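Local coordinates for resiniferatoxin-binding, phosphotriesterase-related protein (Rhodobacter sphaeroides 2.4.1, PDB 3K2G) that probably hydrolyses phosphoric esters with a pair of zinc ions held in a TIM-barrel active site, at residues B[22-25]-B[26-29]; B[146-150]-B[151-155]; B[281-284]-B[285-289]; B[328-332]-B[333-337]. One frame throughout, in Å; residues are numbered along the deposited sequence.

Contact 1 of 4, residues B[22-25]-B[26-29]; sequences PIPS and SALG
S26 holds OG between its own backbone N and carbonyl carbon (chi1 60°), and this torsion lays OG against P24, 3.7 Å from CB. L28 CG lies trans to the backbone N about the CA-CB bond (chi1 -168°), which brings L28 CD1 just within touch of I23 CD1, at 4.5 Å. From P24 to L28 the backbone makes two overlapping type I turns, directly after strand 21-24 of the N-terminal hairpin. The first turn is closed by A27 N, which donates to P24 O at 2.8 Å. The second is closed by L28 N, which donates to S25 O at 3.2 Å. Both donors stand above the plane of the carbonyl they use, so neither bond follows a lone pair.

The side chains meet loosely round these turns. A27 CB sits 3.8 Å from CG of the P24 ring, on the same side as the S26 hydroxyl. L28 is buried and touches I16 of the hairpin and P348 and F352 of helix 337-352. S25 OG bonds outside the turns, to D353 OD2 and R349 NE. The turns thus carry the chain from the hairpin toward strand 31-32, beside the C-terminal helix. They lie away from the zinc site.

One water extends the bonding by a further step. It donates to S25 O at 2.6 Å and accepts from G29 N at 3.0 Å, so S25 O receives both this water and L28 N.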
loop_
_atom_site.group_PDB
_atom_site.type_symbol
_atom_site.label_atom_id
_atom_site.label_comp_id
_atom_site.label_asym_id
_atom_site.label_seq_id
_atom_site.Cartn_x
_atom_site.Cartn_y
_atom_site.Cartn_z
ATOM N N PRO B 22 -1.199 45.745 -16.919
ATOM C CA PRO B 22 -0.032 44.865 -16.938
ATOM C C PRO B 22 0.975 45.131 -15.834
ATOM O O PRO B 22 1.160 46.264 -15.395
ATOM C CB PRO B 22 0.581 45.132 -18.313
ATOM C CG PRO B 22 -0.569 45.631 -19.122
ATOM C CD PRO B 22 -1.250 46.543 -18.153
ATOM N N ILE B 23 1.633 44.060 -15.406
ATOM C CA ILE B 23 2.668 44.124 -14.387
ATOM C C ILE B 23 3.749 43.122 -14.788
ATOM O O ILE B 23 3.465 42.135 -15.460
ATOM C CB ILE B 23 2.136 43.710 -12.994
ATOM C CG1 ILE B 23 1.617 42.271 -13.043
ATOM C CG2 ILE B 23 1.048 44.666 -12.544
ATOM C CD1 ILE B 23 1.333 41.663 -11.677
ATOM N N PRO B 24 5.014 43.387 -14.430
ATOM C CA PRO B 24 6.039 42.406 -14.807
ATOM C C PRO B 24 5.766 41.118 -14.023
ATOM O O PRO B 24 5.337 41.179 -12.868
ATOM C CB PRO B 24 7.345 43.090 -14.400
ATOM C CG PRO B 24 6.918 44.087 -13.340
ATOM C CD PRO B 24 5.621 44.609 -13.874
ATOM N N SER B 25 6.000 39.959 -14.642
ATOM C CA SER B 25 5.725 38.686 -13.973
ATOM C C SER B 25 6.472 38.563 -12.654
ATOM O O SER B 25 6.033 37.848 -11.752
ATOM C CB SER B 25 6.076 37.500 -14.880
ATOM O OG SER B 25 7.466 37.422 -15.119
ATOM N N SER B 26 7.589 39.274 -12.545
ATOM C CA SER B 26 8.407 39.253 -11.339
ATOM C C SER B 26 7.702 39.949 -10.179
ATOM O O SER B 26 8.082 39.771 -9.020
ATOM C CB SER B 26 9.746 39.950 -11.603
ATOM O OG SER B 26 9.547 41.300 -11.994
ATOM N N ALA B 27 6.683 40.744 -10.495
ATOM C CA ALA B 27 5.938 41.472 -9.473
ATOM C C ALA B 27 4.748 40.687 -8.915
ATOM O O ALA B 27 4.083 41.140 -7.980
ATOM C CB ALA B 27 5.458 42.803 -10.031
ATOM N N LEU B 28 4.480 39.516 -9.482
ATOM C CA LEU B 28 3.360 38.701 -9.016
ATOM C C LEU B 28 3.574 38.319 -7.554
ATOM O O LEU B 28 2.690 38.502 -6.728
ATOM C CB LEU B 28 3.219 37.441 -9.875
ATOM C CG LEU B 28 1.919 36.659 -9.667
ATOM C CD1 LEU B 28 0.728 37.510 -10.115
ATOM C CD2 LEU B 28 1.970 35.361 -10.463
ATOM N N GLY B 29 4.753 37.784 -7.248
ATOM C CA GLY B 29 5.080 37.406 -5.883
ATOM C C GLY B 29 4.257 36.294 -5.256
ATOM O O GLY B 29 3.722 35.429 -5.951
HETATM O O HOH W 1 6.579 36.714 -9.432
#

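Contact 2 of 4, residues B[146-150]-B[151-155]; sequences ARLSA and DDIAD
The D152 carboxylate is met by S149 in two ways. S149 OG stands over its plane and donates to OD2 at 2.6 Å. S149 N reaches the same oxygen, 2.8 Å from OD2, on the anti lone pair that points away from OD1. D152 N in turn donates to S149 OG at 3.0 Å. This exchange is a capping box, with S149 as the N-cap of helix 150-162. The torsion of S149 (chi1 69°) places OG between the backbone N and carbonyl carbon, where it can serve both the carboxylate and the amide. Two donors therefore grip OD2, which should hold the carboxylate in a fixed rotation. Its negative charge probably also suits the N-terminal end of the helix.

The regular helical bonding begins at once. I153 N donates to S149 O at 3.0 Å, and A154 N donates to A150 O. L148, just before the cap, and I153, four residues after it, form a hydrophobic staple. L148 CB lies 4.0 Å from I153 CG1, and Y135 touches both side chains.

Neighbouring charges tie this helix start to helix 186-202. D151 makes a salt bridge with R197, D155 makes one with R201, and L148 O accepts from K190 NZ. Both helices belong to the layer around the barrel strands. The I153 side chain is about 11 Å from that of Y136, a zinc ligand. I153 CG1 also rests 3.3 Å from S149 O.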
loop_
_atom_site.group_PDB
_atom_site.type_symbol
_atom_site.label_atom_id
_atom_site.label_comp_id
_atom_site.label_asym_id
_atom_site.label_seq_id
_atom_site.Cartn_x
_atom_site.Cartn_y
_atom_site.Cartn_z
ATOM N N ALA B 146 -26.097 28.764 -25.542
ATOM C CA ALA B 146 -26.571 27.636 -26.334
ATOM C C ALA B 146 -26.425 27.894 -27.831
ATOM O O ALA B 146 -26.206 26.967 -28.611
ATOM C CB ALA B 146 -28.025 27.339 -25.994
ATOM N N ARG B 147 -26.551 29.156 -28.225
ATOM C CA ARG B 147 -26.435 29.536 -29.629
ATOM C C ARG B 147 -24.981 29.727 -30.063
ATOM O O ARG B 147 -24.658 29.618 -31.249
ATOM C CB ARG B 147 -27.218 30.830 -29.890
ATOM C CG ARG B 147 -28.736 30.671 -29.863
ATOM C CD ARG B 147 -29.440 31.964 -30.274
ATOM N NE ARG B 147 -29.560 32.930 -29.182
ATOM C CZ ARG B 147 -30.392 32.795 -28.153
ATOM N NH1 ARG B 147 -31.181 31.731 -28.072
ATOM N NH2 ARG B 147 -30.441 33.725 -27.206
ATOM N N LEU B 148 -24.109 30.004 -29.099
ATOM C CA LEU B 148 -22.693 30.233 -29.380
ATOM C C LEU B 148 -21.961 28.975 -29.829
ATOM O O LEU B 148 -22.190 27.889 -29.299
ATOM C CB LEU B 148 -21.996 30.779 -28.135
ATOM C CG LEU B 148 -22.603 31.992 -27.434
ATOM C CD1 LEU B 148 -21.774 32.323 -26.194
ATOM C CD2 LEU B 148 -22.644 33.175 -28.387
ATOM N N SER B 149 -21.074 29.127 -30.809
ATOM C CA SER B 149 -20.285 28.002 -31.300
ATOM C C SER B 149 -18.984 28.024 -30.511
ATOM O O SER B 149 -18.737 28.958 -29.746
ATOM C CB SER B 149 -19.969 28.164 -32.788
ATOM O OG SER B 149 -19.057 29.233 -32.997
ATOM N N ALA B 150 -18.149 27.008 -30.693
ATOM C CA ALA B 150 -16.876 26.975 -29.987
ATOM C C ALA B 150 -16.053 28.199 -30.388
ATOM O O ALA B 150 -15.400 28.824 -29.551
ATOM C CB ALA B 150 -16.118 25.691 -30.314
ATOM N N ASP B 151 -16.100 28.556 -31.667
ATOM C CA ASP B 151 -15.345 29.714 -32.130
ATOM C C ASP B 151 -15.910 31.031 -31.606
ATOM O O ASP B 151 -15.154 31.965 -31.330
ATOM C CB ASP B 151 -15.271 29.736 -33.663
ATOM C CG ASP B 151 -14.379 28.635 -34.218
ATOM O OD1 ASP B 151 -13.283 28.414 -33.658
ATOM O OD2 ASP B 151 -14.766 27.996 -35.219
ATOM N N ASP B 152 -17.229 31.111 -31.452
ATOM C CA ASP B 152 -17.848 32.333 -30.938
ATOM C C ASP B 152 -17.399 32.535 -29.490
ATOM O O ASP B 152 -17.164 33.659 -29.047
ATOM C CB ASP B 152 -19.378 32.239 -31.001
ATOM C CG ASP B 152 -19.898 32.070 -32.420
ATOM O OD1 ASP B 152 -19.473 32.838 -33.309
ATOM O OD2 ASP B 152 -20.739 31.173 -32.643
ATOM N N ILE B 153 -17.277 31.434 -28.758
ATOM C CA ILE B 153 -16.836 31.489 -27.370
ATOM C C ILE B 153 -15.384 31.953 -27.334
ATOM O O ILE B 153 -14.999 32.757 -26.486
ATOM C CB ILE B 153 -16.965 30.107 -26.695
ATOM C CG1 ILE B 153 -18.450 29.774 -26.515
ATOM C CG2 ILE B 153 -16.241 30.100 -25.346
ATOM C CD1 ILE B 153 -18.724 28.388 -25.989
ATOM N N ALA B 154 -14.583 31.442 -28.264
ATOM C CA ALA B 154 -13.179 31.833 -28.340
ATOM C C ALA B 154 -13.117 33.328 -28.642
ATOM O O ALA B 154 -12.324 34.058 -28.048
ATOM C CB ALA B 154 -12.467 31.040 -29.430
ATOM N N ASP B 155 -13.969 33.784 -29.562
ATOM C CA ASP B 155 -14.004 35.198 -29.923
ATOM C C ASP B 155 -14.322 36.077 -28.707
ATOM O O ASP B 155 -13.727 37.140 -28.529
ATOM C CB ASP B 155 -15.040 35.460 -31.031
ATOM C CG ASP B 155 -14.641 34.856 -32.369
ATOM O OD1 ASP B 155 -13.434 34.634 -32.593
ATOM O OD2 ASP B 155 -15.537 34.617 -33.209
#

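Contact 3 of 4, residues B[281-284]-B[285-289]; sequences DEVA and RAILG
Helix 280-292 is the connection in a beta-alpha-beta crossover of the TIM barrel, joining strand 258-261 to the adjacent parallel strand 299-301. Here V283 and I287, one turn apart, face the barrel strands. V283 CG1 touches I287 CD1 at 3.7 Å, and the two side chains run at a slant to each other. I287 has CG1 beside its own N (chi1 -69°), which also lays that carbon 3.2 Å from V283 O. F261 touches both residues, and I287 also touches I299 and L301.

The backbone is regular alpha helix. R285 N, A286 N, I287 N and L288 N donate to the carbonyls of D281, E282, V283 and A284 in turn. I287 N to V283 O, at 2.9 Å, lies nearly along the carbonyl direction.

R285 is on the exposed side. Its chain bends at chi3 (-65°) and folds back over the preceding turn. One face of the guanidinium covers D281 O and E282 CA, near the rim of the group. R285 NH2 comes within 3.8 Å of E282 CG, but the charged ends do not meet. D281 OD2 is 5.1 Å from R285 NH1, and E282 OE2 is 5.2 Å from R285 NH2. The acids turn elsewhere: D281 OD1 to R329 in a salt bridge, E282 OE1 to S279 N. At the subunit interface, E282 and R285 face R285 and E282 of the second subunit, where the ion pairing is long and weak.

The last of the four helical bonds runs from L288 N to A284 O, at 2.9 Å.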
loop_
_atom_site.group_PDB
_atom_site.type_symbol
_atom_site.label_atom_id
_atom_site.label_comp_id
_atom_site.label_asym_id
_atom_site.label_seq_id
_atom_site.Cartn_x
_atom_site.Cartn_y
_atom_site.Cartn_z
ATOM N N ASP B 281 -3.339 16.681 5.556
ATOM C CA ASP B 281 -2.220 15.758 5.705
ATOM C C ASP B 281 -2.164 14.816 4.500
ATOM O O ASP B 281 -1.086 14.541 3.976
ATOM C CB ASP B 281 -2.337 14.942 6.999
ATOM C CG ASP B 281 -1.531 15.542 8.148
ATOM O OD1 ASP B 281 -0.703 16.448 7.907
ATOM O OD2 ASP B 281 -1.718 15.095 9.296
ATOM N N GLU B 282 -3.321 14.328 4.055
ATOM C CA GLU B 282 -3.359 13.431 2.902
ATOM C C GLU B 282 -2.846 14.160 1.663
ATOM O O GLU B 282 -2.119 13.592 0.853
ATOM C CB GLU B 282 -4.784 12.937 2.649
ATOM C CG GLU B 282 -5.331 12.002 3.720
ATOM C CD GLU B 282 -6.792 11.668 3.489
ATOM O OE1 GLU B 282 -7.614 12.606 3.477
ATOM O OE2 GLU B 282 -7.122 10.475 3.317
ATOM N N VAL B 283 -3.229 15.424 1.524
ATOM C CA VAL B 283 -2.796 16.223 0.388
ATOM C C VAL B 283 -1.304 16.521 0.478
ATOM O O VAL B 283 -0.591 16.455 -0.524
ATOM C CB VAL B 283 -3.589 17.542 0.312
ATOM C CG1 VAL B 283 -2.958 18.488 -0.702
ATOM C CG2 VAL B 283 -5.029 17.235 -0.079
ATOM N N ALA B 284 -0.835 16.855 1.678
ATOM C CA ALA B 284 0.581 17.142 1.876
ATOM C C ALA B 284 1.400 15.942 1.411
ATOM O O ALA B 284 2.391 16.099 0.704
ATOM C CB ALA B 284 0.871 17.437 3.349
ATOM N N ARG B 285 0.980 14.742 1.802
ATOM C CA ARG B 285 1.704 13.540 1.399
ATOM C C ARG B 285 1.704 13.354 -0.114
ATOM O O ARG B 285 2.712 12.947 -0.688
ATOM C CB ARG B 285 1.124 12.295 2.070
ATOM C CG ARG B 285 1.599 12.079 3.497
ATOM C CD ARG B 285 1.369 10.630 3.932
ATOM N NE ARG B 285 -0.052 10.294 3.994
ATOM C CZ ARG B 285 -0.879 10.716 4.948
ATOM N NH1 ARG B 285 -0.428 11.487 5.928
ATOM N NH2 ARG B 285 -2.160 10.377 4.917
ATOM N N ALA B 286 0.576 13.644 -0.759
ATOM C CA ALA B 286 0.482 13.511 -2.208
ATOM C C ALA B 286 1.439 14.498 -2.876
ATOM O O ALA B 286 2.063 14.190 -3.894
ATOM C CB ALA B 286 -0.946 13.774 -2.672
ATOM N N ILE B 287 1.536 15.690 -2.294
ATOM C CA ILE B 287 2.412 16.734 -2.807
ATOM C C ILE B 287 3.872 16.303 -2.646
ATOM O O ILE B 287 4.688 16.490 -3.550
ATOM C CB ILE B 287 2.157 18.071 -2.060
ATOM C CG1 ILE B 287 0.774 18.617 -2.445
ATOM C CG2 ILE B 287 3.243 19.078 -2.384
ATOM C CD1 ILE B 287 0.326 19.826 -1.627
ATOM N N LEU B 288 4.194 15.725 -1.493
ATOM C CA LEU B 288 5.549 15.250 -1.234
ATOM C C LEU B 288 5.932 14.233 -2.295
ATOM O O LEU B 288 7.024 14.289 -2.862
ATOM C CB LEU B 288 5.629 14.591 0.141
ATOM C CG LEU B 288 6.141 15.446 1.300
ATOM C CD1 LEU B 288 5.350 16.744 1.395
ATOM C CD2 LEU B 288 6.031 14.637 2.591
ATOM N N GLY B 289 5.017 13.303 -2.549
ATOM C CA GLY B 289 5.252 12.275 -3.545
ATOM C C GLY B 289 5.464 12.867 -4.925
ATOM O O GLY B 289 6.408 12.501 -5.624
#

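Contact 4 of 4, residues B[328-332]-B[333-337]; sequences PRLRR and HGLDD
H333 and R329 make the tight part of this contact, at the C-terminal end of helix 321-332. H333 N and H333 ND1 each donate to R329 O at 3.0 Å, from opposite faces of the carbonyl plane. The oxygen lies in the plane of the imidazole ring, so the ring is held at its edge. Its ND1 and CE1 also lie alongside R329 CG.

The helix ends in a Schellman motif. G334 N donates to R331 O at 2.9 Å, and L335 N donates to L330 O at 3.0 Å. G334 has the positive phi (126°) that the turn needs. L330 and L335 run side by side, pointing the same way, with L330 CB 4.0 Å from L335 CD1.

The other side is loose and exposed. R331 stretches out from CG to NE and passes its aliphatic part by L335 O, which is 3.5 Å from R331 CG. R331 NH1 comes 3.1 Å from D337 N, but both are donors and no bond results. The D337 carboxylate stays farther off.

D336 caps the next helix through A339 N. L340 and L343 of that helix, 337-352, pack on L330. H333 lies against A284 and L288 of helix 280-292. Besides its salt bridge to that helix, R329 bonds through NH2 to Q276 OE1 of the second subunit.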
loop_
_atom_site.group_PDB
_atom_site.type_symbol
_atom_site.label_atom_id
_atom_site.label_comp_id
_atom_site.label_asym_id
_atom_site.label_seq_id
_atom_site.Cartn_x
_atom_site.Cartn_y
_atom_site.Cartn_z
ATOM N N PRO B 328 3.546 25.602 6.910
ATOM C CA PRO B 328 4.212 24.972 8.057
ATOM C C PRO B 328 3.965 23.449 8.086
ATOM O O PRO B 328 4.834 22.681 8.497
ATOM C CB PRO B 328 3.586 25.689 9.250
ATOM C CG PRO B 328 3.319 27.066 8.703
ATOM C CD PRO B 328 2.749 26.767 7.338
ATOM N N ARG B 329 2.782 23.021 7.647
ATOM C CA ARG B 329 2.442 21.596 7.607
ATOM C C ARG B 329 3.330 20.898 6.568
ATOM O O ARG B 329 3.831 19.802 6.807
ATOM C CB ARG B 329 0.964 21.408 7.237
ATOM C CG ARG B 329 0.477 19.958 7.223
ATOM C CD ARG B 329 -0.969 19.864 6.734
ATOM N NE ARG B 329 -1.912 20.506 7.651
ATOM C CZ ARG B 329 -2.334 19.971 8.796
ATOM N NH1 ARG B 329 -1.907 18.774 9.179
ATOM N NH2 ARG B 329 -3.187 20.637 9.568
ATOM N N LEU B 330 3.516 21.542 5.416
ATOM C CA LEU B 330 4.357 20.993 4.360
ATOM C C LEU B 330 5.787 20.879 4.869
ATOM O O LEU B 330 6.531 19.994 4.458
ATOM C CB LEU B 330 4.338 21.893 3.121
ATOM C CG LEU B 330 3.095 21.861 2.233
ATOM C CD1 LEU B 330 3.278 22.837 1.074
ATOM C CD2 LEU B 330 2.875 20.452 1.719
ATOM N N ARG B 331 6.169 21.783 5.762
ATOM C CA ARG B 331 7.510 21.747 6.313
ATOM C C ARG B 331 7.604 20.541 7.250
ATOM O O ARG B 331 8.590 19.801 7.220
ATOM C CB ARG B 331 7.807 23.044 7.062
ATOM C CG ARG B 331 9.285 23.318 7.246
ATOM C CD ARG B 331 9.507 24.638 7.964
ATOM N NE ARG B 331 10.924 24.970 8.071
ATOM C CZ ARG B 331 11.674 25.418 7.067
ATOM N NH1 ARG B 331 11.149 25.595 5.860
ATOM N NH2 ARG B 331 12.956 25.689 7.273
ATOM N N ARG B 332 6.571 20.327 8.064
ATOM C CA ARG B 332 6.558 19.190 8.985
ATOM C C ARG B 332 6.667 17.891 8.187
ATOM O O ARG B 332 7.180 16.889 8.683
ATOM C CB ARG B 332 5.269 19.168 9.825
ATOM C CG ARG B 332 5.118 20.332 10.810
ATOM C CD ARG B 332 4.054 20.040 11.875
ATOM N NE ARG B 332 2.710 19.864 11.323
ATOM C CZ ARG B 332 1.898 20.865 10.987
ATOM N NH1 ARG B 332 2.289 22.122 11.148
ATOM N NH2 ARG B 332 0.693 20.609 10.489
ATOM N N HIS B 333 6.181 17.917 6.950
ATOM C CA HIS B 333 6.230 16.744 6.087
ATOM C C HIS B 333 7.567 16.555 5.372
ATOM O O HIS B 333 7.800 15.509 4.772
ATOM C CB HIS B 333 5.109 16.787 5.043
ATOM C CG HIS B 333 3.799 16.261 5.538
ATOM N ND1 HIS B 333 2.996 16.960 6.413
ATOM C CD2 HIS B 333 3.156 15.096 5.287
ATOM C CE1 HIS B 333 1.914 16.251 6.677
ATOM N NE2 HIS B 333 1.987 15.115 6.007
ATOM N N GLY B 334 8.434 17.560 5.411
ATOM C CA GLY B 334 9.727 17.406 4.766
ATOM C C GLY B 334 10.164 18.449 3.751
ATOM O O GLY B 334 11.308 18.412 3.296
ATOM N N LEU B 335 9.286 19.376 3.384
ATOM C CA LEU B 335 9.660 20.400 2.411
ATOM C C LEU B 335 10.413 21.559 3.053
ATOM O O LEU B 335 10.048 22.020 4.134
ATOM C CB LEU B 335 8.422 20.947 1.697
ATOM C CG LEU B 335 7.728 20.053 0.674
ATOM C CD1 LEU B 335 6.580 20.834 0.042
ATOM C CD2 LEU B 335 8.724 19.603 -0.395
ATOM N N ASP B 336 11.464 22.031 2.386
ATOM C CA ASP B 336 12.237 23.151 2.910
ATOM C C ASP B 336 11.683 24.470 2.394
ATOM O O ASP B 336 10.815 24.483 1.525
ATOM C CB ASP B 336 13.723 23.028 2.542
ATOM C CG ASP B 336 13.962 22.954 1.044
ATOM O OD1 ASP B 336 13.152 23.510 0.274
ATOM O OD2 ASP B 336 14.980 22.351 0.638
ATOM N N ASP B 337 12.192 25.574 2.930
ATOM C CA ASP B 337 11.734 26.907 2.546
ATOM C C ASP B 337 11.845 27.171 1.046
ATOM O O ASP B 337 11.033 27.905 0.483
ATOM C CB ASP B 337 12.522 27.979 3.306
ATOM C CG ASP B 337 13.900 28.221 2.716
ATOM O OD1 ASP B 337 14.708 27.266 2.666
ATOM O OD2 ASP B 337 14.171 29.371 2.297
#

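In the fold
All four contacts are local, so they follow one another along the chain without nesting or crossing. Contact 1 turns the chain out of the N-terminal hairpin toward strand 31-32. Contact 2 starts helix 150-162 on the outside of the barrel, its centre about 31 Å from that of contact 1. Contact 3 is a turn of helix 280-292, and contact 4 joins helix 321-332 to helix 337-352. Contacts 3 and 4 touch, with centres about 11 Å apart, and both meet the second subunit. Contact 2 lies across the chain's centre from them. Helix 337-352 begins at contact 4 and later packs on contact 1, so this C-terminal helix runs from contact 4 to the N-terminal turns of contact 1.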